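Long-range contacts in dihydroorotase (PDB 6L0A), which catalyses the zinc-dependent interconversion of N-carbamoyl-L-aspartate and dihydroorotate, the third step of de novo pyrimidine biosynthesis in yeast: residues C[14-19]-C[39-44]; C[155-160]-C[180-185]; C[5-10]-C[298-303]; C[280-285]-C[330-335]; C[132-137]-C[174-179]. All coordinates share one frame; numbering follows the deposited sequence.

Interaction 1: C[14-19]-C[39-44]; sequences HVHVRE and YIMPNL. With ZN (zinc ion), chain K; LMR ((2S)-2-hydroxybutanedioic acid), chain M.
Val15 and Ile40 form a parallel bridge where strand 11-15 meets strand 37-40, joined through helix 20-32 as a beta-alpha-beta unit of the TIM-barrel amidohydrolase fold. Val15 is held through both of its backbone groups: Val15 N donates to Tyr39 O at 2.9 Å, and its carbonyl accepts from Met41 N. Around this bridge, at the C-terminal ends of the strands, the side chains build a metal and ligand site. A bend at chi2 (-61°) carries SD of Met41 over the His14 ring, and CE then settles above the ring centre, 3.4 Å from the centroid, as a CH-pi contact. CB of the same methionine covers one face of the His16 ring, while O4B of the bound malate lies over the opposite face. Met41 thus backs both imidazoles, whose NE2 atoms bind one zinc ion at 2.1 Å (His14) and 2.2 Å (His16). Asp258 also binds this metal, and Glu179 accepts a hydrogen bond from His14 ND1. Malate O1A reaches the zinc at 2.5 Å. The other carboxylate of malate is gripped from both segments. Asn43 has CG between its backbone N and carbonyl carbon (chi1 62°), with OD1 at the edge of the His16 ring and ND2 giving a nearly straight 2.9 Å bond to O4B. Arg18 meets this carboxylate at its guanidinium edge, NH2 donating to O4A and NH1 to O4B at 2.7 Å.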
# COMPACT_ATOMS: atom_id res chain seq x y z
N HIS C 14 -8.51 -0.95 22.93
CA HIS C 14 -9.05 -0.87 21.57
C HIS C 14 -9.13 -2.29 20.98
O HIS C 14 -8.20 -2.73 20.32
CB HIS C 14 -8.19 0.04 20.71
CG HIS C 14 -8.87 0.50 19.46
ND1 HIS C 14 -8.86 1.81 19.04
CD2 HIS C 14 -9.60 -0.18 18.53
CE1 HIS C 14 -9.54 1.92 17.91
NE2 HIS C 14 -9.99 0.73 17.58
N VAL C 15 -10.26 -2.96 21.20
CA VAL C 15 -10.41 -4.38 20.87
C VAL C 15 -11.63 -4.58 19.98
O VAL C 15 -12.70 -4.04 20.25
CB VAL C 15 -10.55 -5.25 22.15
CG1 VAL C 15 -10.94 -6.68 21.80
CG2 VAL C 15 -9.24 -5.25 22.94
N HIS C 16 -11.46 -5.39 18.92
CA HIS C 16 -12.58 -5.89 18.12
C HIS C 16 -12.73 -7.39 18.36
O HIS C 16 -11.78 -8.15 18.14
CB HIS C 16 -12.34 -5.63 16.62
CG HIS C 16 -12.28 -4.18 16.25
ND1 HIS C 16 -13.40 -3.45 15.93
CD2 HIS C 16 -11.23 -3.33 16.16
CE1 HIS C 16 -13.04 -2.20 15.66
NE2 HIS C 16 -11.73 -2.10 15.80
N VAL C 17 -13.93 -7.82 18.77
CA VAL C 17 -14.21 -9.25 18.92
C VAL C 17 -15.37 -9.71 18.04
O VAL C 17 -15.73 -10.89 18.10
CB VAL C 17 -14.47 -9.65 20.39
CG1 VAL C 17 -13.20 -9.51 21.23
CG2 VAL C 17 -15.63 -8.85 20.96
N ARG C 18 -15.96 -8.83 17.24
CA ARG C 18 -16.95 -9.23 16.22
C ARG C 18 -18.15 -9.89 16.91
O ARG C 18 -18.51 -9.55 18.05
CB ARG C 18 -16.29 -10.10 15.15
CG ARG C 18 -14.93 -9.63 14.65
CD ARG C 18 -15.04 -8.30 13.93
NE ARG C 18 -13.81 -8.04 13.18
CZ ARG C 18 -13.42 -6.83 12.77
NH1 ARG C 18 -14.16 -5.76 13.05
NH2 ARG C 18 -12.28 -6.71 12.10
N GLU C 19 -18.80 -10.84 16.21
CA GLU C 19 -19.99 -11.53 16.70
C GLU C 19 -19.91 -13.00 16.29
O GLU C 19 -18.96 -13.44 15.64
CB GLU C 19 -21.27 -10.87 16.19
CG GLU C 19 -21.59 -9.52 16.84
CD GLU C 19 -23.02 -9.07 16.60
OE1 GLU C 19 -23.28 -8.41 15.56
OE2 GLU C 19 -23.89 -9.37 17.45
N TYR C 39 -11.35 -2.67 26.09
CA TYR C 39 -12.35 -1.70 25.65
C TYR C 39 -12.86 -2.14 24.28
O TYR C 39 -12.09 -2.18 23.32
CB TYR C 39 -11.75 -0.30 25.57
CG TYR C 39 -12.74 0.80 25.24
CD1 TYR C 39 -13.78 1.11 26.10
CD2 TYR C 39 -12.60 1.56 24.08
CE1 TYR C 39 -14.68 2.14 25.81
CE2 TYR C 39 -13.49 2.59 23.77
CZ TYR C 39 -14.53 2.87 24.65
OH TYR C 39 -15.42 3.90 24.39
N ILE C 40 -14.14 -2.47 24.21
CA ILE C 40 -14.73 -3.20 23.08
C ILE C 40 -15.32 -2.22 22.07
O ILE C 40 -16.22 -1.44 22.40
CB ILE C 40 -15.81 -4.18 23.57
CG1 ILE C 40 -15.21 -5.18 24.56
CG2 ILE C 40 -16.49 -4.89 22.40
CD1 ILE C 40 -14.18 -6.15 23.92
N MET C 41 -14.86 -2.31 20.83
CA MET C 41 -15.31 -1.35 19.83
C MET C 41 -16.68 -1.73 19.27
O MET C 41 -17.08 -2.90 19.33
CB MET C 41 -14.27 -1.26 18.72
CG MET C 41 -12.99 -0.51 19.18
SD MET C 41 -13.35 1.18 19.68
CE MET C 41 -11.89 1.71 20.58
N PRO C 42 -17.42 -0.76 18.72
CA PRO C 42 -18.84 -0.99 18.43
C PRO C 42 -19.23 -1.11 16.96
O PRO C 42 -20.42 -1.00 16.63
CB PRO C 42 -19.49 0.25 19.05
CG PRO C 42 -18.53 1.33 18.68
CD PRO C 42 -17.13 0.68 18.77
N ASN C 43 -18.28 -1.28 16.06
CA ASN C 43 -18.58 -1.24 14.63
C ASN C 43 -19.06 -2.62 14.15
O ASN C 43 -18.50 -3.25 13.25
CB ASN C 43 -17.38 -0.73 13.83
CG ASN C 43 -16.17 -1.62 13.97
OD1 ASN C 43 -16.01 -2.34 14.96
ND2 ASN C 43 -15.29 -1.60 12.95
N LEU C 44 -20.13 -3.09 14.80
CA LEU C 44 -20.85 -4.27 14.35
C LEU C 44 -21.78 -3.92 13.19
O LEU C 44 -21.90 -2.76 12.77
CB LEU C 44 -21.63 -4.87 15.51
CG LEU C 44 -20.87 -5.14 16.82
CD1 LEU C 44 -21.74 -5.90 17.82
CD2 LEU C 44 -19.62 -5.92 16.55
ZN ZN K . -10.46 -0.35 15.77
C1 LMR M . -10.18 -0.11 12.12
O1A LMR M . -9.89 0.08 13.33
O1B LMR M . -9.99 0.84 11.34
C2 LMR M . -10.76 -1.44 11.59
O2 LMR M . -9.97 -2.13 10.64
C3 LMR M . -10.84 -2.45 12.69
C4 LMR M . -11.91 -3.36 12.14
O4A LMR M . -11.73 -4.09 11.10
O4B LMR M . -12.98 -3.30 12.77
O HOH W 1 -16.25 -5.75 19.04
O HOH W 2 -16.86 -5.50 14.01

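Interaction 2: C[155-160]-C[180-185]; sequences NAEEAF and HCTSES. With ZN (zinc ion), chain L.
Glu157 reaches across to Thr182 and Ser183 with its carboxylate, which accepts from both hydroxyls and from the backbone. Its chain runs out fully extended, with CG anti to the backbone N (chi1 176°), from the first turn of helix 156-170. The hydroxyl bonds are short. Thr182 OG1 donates to Glu157 OE2 at 2.6 Å, coming from above the carboxylate plane, while Ser183 OG donates to OE1 at 2.7 Å on the anti side, tilted 32° out of that plane. A third hydroxyl bond lies one residue on along helix 156-170, at the start of helix 184-193: Ser185 OG gives its proton to Glu158 OE2, again at 2.7 Å and on the anti side. Among the backbone donors, Thr182 N meets OE1 of Glu157 at 3.0 Å on its syn lone pair. Weak bonds from Thr182 N to OE2 and from Ser183 N to OE1 add to the grip, so donors of Thr182 and Ser183 hold both oxygens and should restrict carboxylate rotation. Two hydroxyls also serve partners elsewhere, Thr182 OG1 with Lys234 and Ser183 OG with the backbone N of Ala186. The metal bond belongs to His180, whose NE2 binds a zinc ion at 2.1 Å, shared with His137. The arrangement is that of a serine N-cap: Ser183 starts helix 184-193, and Glu157 holds that helix start just beyond the zinc-binding His180 of the amidohydrolase barrel.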
# COMPACT_ATOMS: atom_id res chain seq x y z
N ASN C 155 -1.86 11.14 4.16
CA ASN C 155 -1.99 12.36 4.94
C ASN C 155 -3.35 12.50 5.62
O ASN C 155 -3.63 13.56 6.20
CB ASN C 155 -1.69 13.61 4.08
CG ASN C 155 -2.73 13.86 2.99
OD1 ASN C 155 -3.70 13.10 2.81
ND2 ASN C 155 -2.54 14.95 2.26
N ALA C 156 -4.21 11.47 5.58
CA ALA C 156 -5.57 11.62 6.11
C ALA C 156 -5.57 11.83 7.63
O ALA C 156 -6.45 12.52 8.16
CB ALA C 156 -6.43 10.42 5.74
N GLU C 157 -4.59 11.25 8.34
CA GLU C 157 -4.48 11.46 9.78
C GLU C 157 -4.00 12.88 10.10
O GLU C 157 -4.60 13.57 10.93
CB GLU C 157 -3.52 10.42 10.38
CG GLU C 157 -3.27 10.61 11.84
CD GLU C 157 -2.46 9.48 12.43
OE1 GLU C 157 -1.37 9.74 12.94
OE2 GLU C 157 -2.92 8.32 12.39
N GLU C 158 -2.93 13.32 9.44
CA GLU C 158 -2.48 14.71 9.61
C GLU C 158 -3.60 15.69 9.29
O GLU C 158 -3.78 16.69 10.01
CB GLU C 158 -1.28 14.97 8.71
CG GLU C 158 -0.63 16.32 8.88
CD GLU C 158 0.60 16.45 7.99
OE1 GLU C 158 0.49 17.07 6.91
OE2 GLU C 158 1.65 15.90 8.35
N ALA C 159 -4.38 15.42 8.24
CA ALA C 159 -5.48 16.30 7.86
C ALA C 159 -6.57 16.38 8.94
O ALA C 159 -7.29 17.38 8.99
CB ALA C 159 -6.10 15.85 6.55
N PHE C 160 -6.68 15.35 9.77
CA PHE C 160 -7.67 15.32 10.84
C PHE C 160 -7.26 16.15 12.06
O PHE C 160 -8.12 16.49 12.88
CB PHE C 160 -7.90 13.87 11.28
CG PHE C 160 -8.99 13.70 12.30
CD1 PHE C 160 -10.31 13.50 11.89
CD2 PHE C 160 -8.71 13.72 13.66
CE1 PHE C 160 -11.33 13.33 12.82
CE2 PHE C 160 -9.72 13.57 14.59
CZ PHE C 160 -11.03 13.36 14.17
N HIS C 180 -5.15 4.74 17.82
CA HIS C 180 -4.11 4.20 16.94
C HIS C 180 -3.40 5.24 16.09
O HIS C 180 -3.54 5.25 14.85
CB HIS C 180 -4.70 3.09 16.04
CG HIS C 180 -6.05 3.39 15.46
ND1 HIS C 180 -6.34 4.56 14.78
CD2 HIS C 180 -7.19 2.65 15.42
CE1 HIS C 180 -7.60 4.53 14.37
NE2 HIS C 180 -8.14 3.38 14.75
N CYS C 181 -2.61 6.11 16.73
CA CYS C 181 -1.83 7.10 15.99
C CYS C 181 -0.82 6.42 15.09
O CYS C 181 -0.20 5.40 15.46
CB CYS C 181 -1.08 8.05 16.93
SG CYS C 181 -2.14 9.25 17.73
N THR C 182 -0.61 7.00 13.91
CA THR C 182 0.33 6.41 12.97
C THR C 182 1.37 7.37 12.42
O THR C 182 2.24 6.92 11.67
CB THR C 182 -0.43 5.79 11.78
OG1 THR C 182 -1.21 6.82 11.15
CG2 THR C 182 -1.31 4.67 12.26
N SER C 183 1.30 8.66 12.74
CA SER C 183 2.16 9.64 12.10
C SER C 183 2.94 10.45 13.13
O SER C 183 2.46 10.69 14.25
CB SER C 183 1.35 10.59 11.22
OG SER C 183 0.52 11.43 12.01
N GLU C 184 4.15 10.87 12.75
CA GLU C 184 4.91 11.79 13.58
C GLU C 184 4.11 13.06 13.84
O GLU C 184 4.17 13.61 14.95
CB GLU C 184 6.24 12.13 12.92
CG GLU C 184 7.03 13.14 13.74
CD GLU C 184 8.35 13.52 13.11
OE1 GLU C 184 8.37 13.83 11.90
OE2 GLU C 184 9.37 13.51 13.83
N SER C 185 3.38 13.53 12.84
CA SER C 185 2.57 14.74 13.02
C SER C 185 1.60 14.58 14.16
O SER C 185 1.43 15.49 14.98
CB SER C 185 1.83 15.08 11.73
OG SER C 185 2.73 15.56 10.75
ZN ZN L . -9.57 2.38 13.53

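Interaction 3: C[5-10]-C[298-303]; sequences IDLGLT and ENLKGF
Leu7 and Lys301 bring their CA atoms within 5.3 Å of each other, as strand 4-8 passes the first turn of helix 300-312 without a hydrogen bond between the two segments. The strand is irregular here: Leu7 and Gly8 together face Ala325 in a classic beta bulge, with Gly8 at positive phi (69°). Leu7 has CG anti to its carbonyl carbon (chi1 -66°), and both its methyls touch CD2 of Leu300, the nearer being Leu7 CD2, 3.8 Å from Leu300 CD2. Ile284 and Phe291 of helix 283-293 add to this apolar cluster, packing on Leu7 and Leu300 respectively. Lys301 instead lays its aliphatic chain over the strand backbone. Lys301 CD comes 3.5 Å from Asp6 O and its CE 3.6 Å from Leu7 O. The lysine ammonium group forms a salt bridge with Asp306 of its own helix. The lysine therefore meets the strand with methylene groups while its charge is met within the helix, and cohesion across the contact is mainly van der Waals.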
# COMPACT_ATOMS: atom_id res chain seq x y z
N ILE C 5 8.39 -10.23 34.57
CA ILE C 5 7.91 -8.89 34.85
C ILE C 5 6.44 -8.99 35.24
O ILE C 5 5.64 -9.60 34.52
CB ILE C 5 8.08 -7.93 33.66
CG1 ILE C 5 9.55 -7.90 33.20
CG2 ILE C 5 7.60 -6.54 34.02
CD1 ILE C 5 9.83 -6.85 32.14
N ASP C 6 6.09 -8.41 36.38
CA ASP C 6 4.73 -8.43 36.89
C ASP C 6 4.02 -7.21 36.32
O ASP C 6 4.26 -6.08 36.75
CB ASP C 6 4.73 -8.42 38.42
CG ASP C 6 3.35 -8.65 39.02
OD1 ASP C 6 2.33 -8.29 38.38
OD2 ASP C 6 3.28 -9.19 40.15
N LEU C 7 3.17 -7.44 35.32
CA LEU C 7 2.47 -6.35 34.66
C LEU C 7 1.13 -6.04 35.30
O LEU C 7 0.48 -5.05 34.92
CB LEU C 7 2.29 -6.67 33.18
CG LEU C 7 3.61 -6.74 32.39
CD1 LEU C 7 3.37 -7.20 30.95
CD2 LEU C 7 4.33 -5.41 32.41
N GLY C 8 0.68 -6.86 36.26
CA GLY C 8 -0.54 -6.54 36.97
C GLY C 8 -1.78 -6.66 36.10
O GLY C 8 -1.95 -7.62 35.34
N LEU C 9 -2.67 -5.68 36.24
CA LEU C 9 -3.94 -5.66 35.51
C LEU C 9 -3.70 -4.93 34.20
O LEU C 9 -3.79 -3.71 34.12
CB LEU C 9 -5.04 -5.00 36.33
CG LEU C 9 -5.22 -5.58 37.73
CD1 LEU C 9 -6.18 -4.73 38.55
CD2 LEU C 9 -5.70 -7.03 37.65
N THR C 10 -3.37 -5.69 33.17
CA THR C 10 -3.08 -5.13 31.85
C THR C 10 -4.37 -4.71 31.15
O THR C 10 -5.42 -5.33 31.32
CB THR C 10 -2.38 -6.18 31.00
OG1 THR C 10 -3.10 -7.41 31.10
CG2 THR C 10 -0.95 -6.40 31.48
N GLU C 298 11.45 -1.20 31.74
CA GLU C 298 10.94 -0.57 32.95
C GLU C 298 9.71 0.30 32.67
O GLU C 298 8.96 0.59 33.61
CB GLU C 298 12.03 0.26 33.61
CG GLU C 298 12.21 1.67 33.04
CD GLU C 298 13.27 1.74 31.96
OE1 GLU C 298 13.59 0.68 31.36
OE2 GLU C 298 13.79 2.84 31.70
N ASN C 299 9.50 0.71 31.42
CA ASN C 299 8.34 1.54 31.08
C ASN C 299 7.17 0.72 30.55
O ASN C 299 6.13 1.30 30.22
CB ASN C 299 8.74 2.61 30.05
CG ASN C 299 9.43 3.81 30.70
OD1 ASN C 299 9.50 3.90 31.93
ND2 ASN C 299 9.94 4.73 29.88
N LEU C 300 7.30 -0.61 30.51
CA LEU C 300 6.26 -1.44 29.92
C LEU C 300 4.98 -1.41 30.74
O LEU C 300 3.89 -1.27 30.18
CB LEU C 300 6.75 -2.87 29.77
CG LEU C 300 5.75 -3.83 29.13
CD1 LEU C 300 5.46 -3.39 27.68
CD2 LEU C 300 6.24 -5.27 29.16
N LYS C 301 5.10 -1.52 32.07
CA LYS C 301 3.90 -1.58 32.90
C LYS C 301 3.06 -0.32 32.75
O LYS C 301 1.83 -0.38 32.77
CB LYS C 301 4.29 -1.80 34.37
CG LYS C 301 3.09 -1.77 35.31
CD LYS C 301 3.28 -2.69 36.50
CE LYS C 301 1.98 -2.83 37.29
NZ LYS C 301 1.55 -1.49 37.80
N GLY C 302 3.70 0.84 32.61
CA GLY C 302 2.94 2.05 32.39
C GLY C 302 2.17 2.01 31.09
O GLY C 302 0.99 2.37 31.05
N PHE C 303 2.80 1.52 30.02
CA PHE C 303 2.20 1.58 28.69
C PHE C 303 1.04 0.60 28.55
O PHE C 303 0.05 0.91 27.89
CB PHE C 303 3.26 1.33 27.62
CG PHE C 303 2.71 1.32 26.22
CD1 PHE C 303 2.33 2.50 25.61
CD2 PHE C 303 2.59 0.14 25.52
CE1 PHE C 303 1.81 2.50 24.31
CE2 PHE C 303 2.08 0.12 24.22
CZ PHE C 303 1.69 1.31 23.62

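Interaction 4: C[280-285]-C[330-335]; sequences QSFAIP and KEQVIP
Phe282 points its ring at Gln332, Ile334 and Pro335, and carries most of this partly buried contact. The apolar touches come at the far end of the ring. Phe282 and Pro335 reach toward each other tip to tip, with CZ 3.5 Å from the proline CD. CG2 of Ile334 lies 4.1 Å from CE2 of Phe282, the two side chains sliding past each other in opposite directions. A second kind of approach is polar against aromatic: OE1 of Gln332 sits at the ring edge, 3.4 Å from Phe282 CE1. The amide stands nearly upright to the ring, their planes 80° apart. Lying near the ring plane, the oxygen faces the C-H rim, whose slight positive charge would suit it. With CG between backbone N and carbonyl carbon (chi1 61°) and the chain extended beyond, Gln332 brings its amide to the Phe282 ring. On the amide's other arm, Gln332 NE2 is 4.0 Å from Pro285 CG, a van der Waals touch, while its hydrogen bond goes to Trp357 O. No hydrogen bond links the two segments directly. Phe282 occupies the N-cap position of helix 283-293, and strand 332-333 is an outermost strand of the four-stranded antiparallel sheet. Leu355 of the adjoining strand 354-362 touches both Pro285 and Ile334, while Ser281 packs on Lys29 of helix 20-32.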
# COMPACT_ATOMS: atom_id res chain seq x y z
N GLN C 280 -4.54 -10.06 18.84
CA GLN C 280 -5.01 -10.35 20.20
C GLN C 280 -4.26 -11.52 20.83
O GLN C 280 -3.89 -11.45 22.01
CB GLN C 280 -6.50 -10.65 20.20
CG GLN C 280 -7.17 -10.32 21.52
CD GLN C 280 -7.30 -8.82 21.71
OE1 GLN C 280 -8.07 -8.17 21.01
NE2 GLN C 280 -6.52 -8.25 22.64
N SER C 281 -4.02 -12.59 20.06
CA SER C 281 -3.47 -13.83 20.62
C SER C 281 -2.10 -13.66 21.25
O SER C 281 -1.70 -14.48 22.09
CB SER C 281 -3.40 -14.91 19.54
OG SER C 281 -4.69 -15.45 19.24
N PHE C 282 -1.34 -12.63 20.88
CA PHE C 282 -0.01 -12.43 21.45
C PHE C 282 0.21 -10.97 21.79
O PHE C 282 1.34 -10.49 21.75
CB PHE C 282 1.07 -12.94 20.49
CG PHE C 282 0.90 -14.39 20.14
CD1 PHE C 282 1.44 -15.37 20.95
CD2 PHE C 282 0.17 -14.77 19.03
CE1 PHE C 282 1.27 -16.71 20.65
CE2 PHE C 282 -0.01 -16.11 18.73
CZ PHE C 282 0.54 -17.08 19.54
N ALA C 283 -0.87 -10.27 22.17
CA ALA C 283 -0.84 -8.82 22.31
C ALA C 283 0.32 -8.34 23.18
O ALA C 283 1.15 -7.56 22.74
CB ALA C 283 -2.19 -8.35 22.87
N ILE C 284 0.39 -8.80 24.42
CA ILE C 284 1.42 -8.27 25.31
C ILE C 284 2.81 -8.74 24.88
O ILE C 284 3.74 -7.92 24.87
CB ILE C 284 1.13 -8.63 26.78
CG1 ILE C 284 -0.22 -8.03 27.19
CG2 ILE C 284 2.23 -8.07 27.67
CD1 ILE C 284 -0.23 -6.51 27.17
N PRO C 285 3.02 -10.02 24.52
CA PRO C 285 4.33 -10.41 23.96
C PRO C 285 4.81 -9.55 22.79
O PRO C 285 6.01 -9.28 22.70
CB PRO C 285 4.10 -11.86 23.55
CG PRO C 285 3.06 -12.36 24.50
CD PRO C 285 2.14 -11.19 24.73
N LYS C 330 10.35 -16.60 28.03
CA LYS C 330 10.34 -17.88 27.33
C LYS C 330 10.07 -17.60 25.85
O LYS C 330 8.97 -17.17 25.48
CB LYS C 330 9.29 -18.83 27.90
CG LYS C 330 8.98 -20.02 26.99
CD LYS C 330 9.97 -21.17 27.17
CE LYS C 330 9.94 -22.13 25.98
NZ LYS C 330 11.07 -21.91 25.04
N GLU C 331 11.08 -17.82 25.02
CA GLU C 331 10.95 -17.62 23.58
C GLU C 331 9.86 -18.52 23.01
O GLU C 331 9.67 -19.66 23.44
CB GLU C 331 12.30 -17.91 22.92
CG GLU C 331 12.37 -17.74 21.43
CD GLU C 331 13.72 -18.17 20.88
OE1 GLU C 331 14.65 -17.33 20.88
OE2 GLU C 331 13.87 -19.35 20.48
N GLN C 332 9.10 -17.99 22.04
CA GLN C 332 8.03 -18.74 21.41
C GLN C 332 7.89 -18.33 19.95
O GLN C 332 8.40 -17.28 19.53
CB GLN C 332 6.69 -18.54 22.13
CG GLN C 332 6.22 -17.09 22.14
CD GLN C 332 4.87 -16.92 22.80
OE1 GLN C 332 3.93 -17.68 22.53
NE2 GLN C 332 4.76 -15.92 23.67
N VAL C 333 7.18 -19.15 19.19
CA VAL C 333 7.05 -18.98 17.75
C VAL C 333 5.58 -18.76 17.44
O VAL C 333 4.73 -19.60 17.77
CB VAL C 333 7.60 -20.20 16.98
CG1 VAL C 333 7.11 -20.18 15.53
CG2 VAL C 333 9.12 -20.22 17.04
N ILE C 334 5.27 -17.62 16.82
CA ILE C 334 3.89 -17.33 16.43
C ILE C 334 3.45 -18.33 15.37
O ILE C 334 4.18 -18.55 14.39
CB ILE C 334 3.78 -15.89 15.90
CG1 ILE C 334 4.24 -14.90 16.97
CG2 ILE C 334 2.36 -15.59 15.45
CD1 ILE C 334 4.66 -13.55 16.41
N PRO C 335 2.28 -18.94 15.51
CA PRO C 335 1.81 -19.90 14.50
C PRO C 335 1.53 -19.22 13.17
O PRO C 335 1.46 -17.99 13.06
CB PRO C 335 0.52 -20.47 15.11
CG PRO C 335 0.09 -19.45 16.11
CD PRO C 335 1.35 -18.85 16.66

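Interaction 5: C[132-137]-C[174-179]; sequences LVLNLH and LKIILE. With ZN (zinc ion), chain L.
Leu134 and Ile176 pair at the heart of a beta-alpha-beta unit of the barrel, in which strands 133-136 and 175-178 run parallel, 19° apart, and are joined through helix 156-170. Their backbones zip together: Leu134 N donates to Lys175 O at 2.8 Å, and Ile177 N, Leu136 N and Glu179 N continue the series. On one face CD1 of Leu136 rests 3.6 Å from CG2 of Ile176, under Leu164 of the connecting helix. On the other, CG1 of Val133 meets CD1 of Ile177 at 3.8 Å, covered by Phe311 and Tyr312. Nearer the active site, Asn135 ND2 gives a 2.8 Å bond to Glu179 OE2 on its anti side; a bend at chi2 (-70°) turns the CD of Glu179 toward Asn135. Asn135 OD1 is hydrogen-bonded to Tyr39 OH. His137, ending segment 132-137, binds a zinc ion through ND1 at 2.4 Å. Since Glu179 OE1 accepts from His14 ND1 and bonds Thr208 OG1, Glu179 is second-shell, and Asn135, one shell further out, would help steady its other oxygen.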
# COMPACT_ATOMS: atom_id res chain seq x y z
N LEU C 132 -17.75 10.57 29.96
CA LEU C 132 -17.51 9.50 29.00
C LEU C 132 -16.37 9.90 28.07
O LEU C 132 -16.10 11.08 27.85
CB LEU C 132 -18.77 9.21 28.19
CG LEU C 132 -20.02 8.66 28.89
CD1 LEU C 132 -21.20 8.63 27.93
CD2 LEU C 132 -19.76 7.26 29.45
N VAL C 133 -15.70 8.88 27.51
CA VAL C 133 -14.54 9.10 26.65
C VAL C 133 -15.00 9.18 25.20
O VAL C 133 -15.84 8.38 24.78
CB VAL C 133 -13.50 7.97 26.83
CG1 VAL C 133 -12.38 8.10 25.80
CG2 VAL C 133 -12.96 7.96 28.26
N LEU C 134 -14.49 10.15 24.45
CA LEU C 134 -14.78 10.23 23.02
C LEU C 134 -13.57 9.65 22.29
O LEU C 134 -12.48 10.22 22.34
CB LEU C 134 -15.06 11.67 22.58
CG LEU C 134 -15.16 11.88 21.07
CD1 LEU C 134 -16.35 11.10 20.50
CD2 LEU C 134 -15.26 13.37 20.73
N ASN C 135 -13.77 8.51 21.62
CA ASN C 135 -12.71 7.83 20.87
C ASN C 135 -12.81 8.23 19.41
O ASN C 135 -13.86 8.07 18.80
CB ASN C 135 -12.86 6.31 20.99
CG ASN C 135 -13.07 5.85 22.41
OD1 ASN C 135 -14.20 5.66 22.85
ND2 ASN C 135 -11.98 5.64 23.12
N LEU C 136 -11.71 8.71 18.85
CA LEU C 136 -11.70 9.19 17.48
C LEU C 136 -10.81 8.29 16.62
O LEU C 136 -9.64 8.09 16.94
CB LEU C 136 -11.18 10.63 17.43
CG LEU C 136 -11.99 11.66 18.23
CD1 LEU C 136 -11.29 12.99 18.20
CD2 LEU C 136 -13.41 11.76 17.66
N HIS C 137 -11.38 7.75 15.55
CA HIS C 137 -10.58 7.27 14.43
C HIS C 137 -10.24 8.52 13.63
O HIS C 137 -11.06 9.01 12.84
CB HIS C 137 -11.34 6.25 13.58
CG HIS C 137 -10.51 5.69 12.47
ND1 HIS C 137 -10.23 4.34 12.36
CD2 HIS C 137 -9.88 6.29 11.43
CE1 HIS C 137 -9.48 4.13 11.29
NE2 HIS C 137 -9.25 5.30 10.71
N LEU C 174 -13.86 17.19 28.24
CA LEU C 174 -14.14 15.88 27.66
C LEU C 174 -12.85 15.10 27.49
O LEU C 174 -11.88 15.60 26.90
CB LEU C 174 -14.85 16.06 26.32
CG LEU C 174 -15.20 14.85 25.46
CD1 LEU C 174 -16.16 13.94 26.22
CD2 LEU C 174 -15.81 15.27 24.12
N LYS C 175 -12.82 13.86 27.99
CA LYS C 175 -11.72 12.96 27.69
C LYS C 175 -11.81 12.52 26.23
O LYS C 175 -12.86 12.03 25.79
CB LYS C 175 -11.74 11.75 28.62
CG LYS C 175 -11.29 12.07 30.05
CD LYS C 175 -11.11 10.82 30.89
CE LYS C 175 -12.42 10.34 31.51
NZ LYS C 175 -12.23 9.17 32.43
N ILE C 176 -10.74 12.74 25.47
CA ILE C 176 -10.71 12.43 24.05
C ILE C 176 -9.47 11.60 23.77
O ILE C 176 -8.37 11.92 24.25
CB ILE C 176 -10.71 13.69 23.17
CG1 ILE C 176 -11.96 14.53 23.40
CG2 ILE C 176 -10.60 13.34 21.69
CD1 ILE C 176 -11.89 15.89 22.69
N ILE C 177 -9.62 10.54 22.98
CA ILE C 177 -8.48 9.73 22.58
C ILE C 177 -8.35 9.76 21.07
O ILE C 177 -9.31 9.45 20.35
CB ILE C 177 -8.59 8.27 23.07
CG1 ILE C 177 -8.70 8.22 24.59
CG2 ILE C 177 -7.36 7.48 22.60
CD1 ILE C 177 -8.86 6.81 25.13
N LEU C 178 -7.17 10.12 20.60
CA LEU C 178 -6.82 9.90 19.20
C LEU C 178 -6.35 8.46 19.10
O LEU C 178 -5.22 8.13 19.46
CB LEU C 178 -5.74 10.89 18.76
CG LEU C 178 -5.39 10.89 17.26
CD1 LEU C 178 -6.60 11.16 16.37
CD2 LEU C 178 -4.28 11.90 16.98
N GLU C 179 -7.24 7.58 18.64
CA GLU C 179 -6.95 6.15 18.61
C GLU C 179 -5.87 5.83 17.58
O GLU C 179 -5.72 6.53 16.58
CB GLU C 179 -8.22 5.36 18.31
CG GLU C 179 -9.33 5.51 19.36
CD GLU C 179 -8.97 4.82 20.68
OE1 GLU C 179 -8.11 3.93 20.65
OE2 GLU C 179 -9.57 5.17 21.73
ZN ZN L . -9.57 2.38 13.53
O HOH W 3 -14.93 12.78 29.66

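How the interactions relate
Interactions 1 and 5 each join neighbouring parallel strands of the barrel, with centres about 15 Å apart, and meet through Tyr39-Asn135 and His14-Glu179. Interaction 2 crosses interaction 5 along the chain: helix 156-170 connects the two strands of the latter, and His180 and His137 share one zinc ion. His180 also packs on His14, a ligand of the other zinc, so these three contacts converge on the binuclear site. Interactions 3 and 4 lie away from it. They reach the same antiparallel sheet from successive helices, touch through Leu7 and Ile284, and are about 16 Å apart between centres. Interaction 3 ties the N-terminal strand to a late helix, enclosing interactions 1, 2 and 5 in its loop.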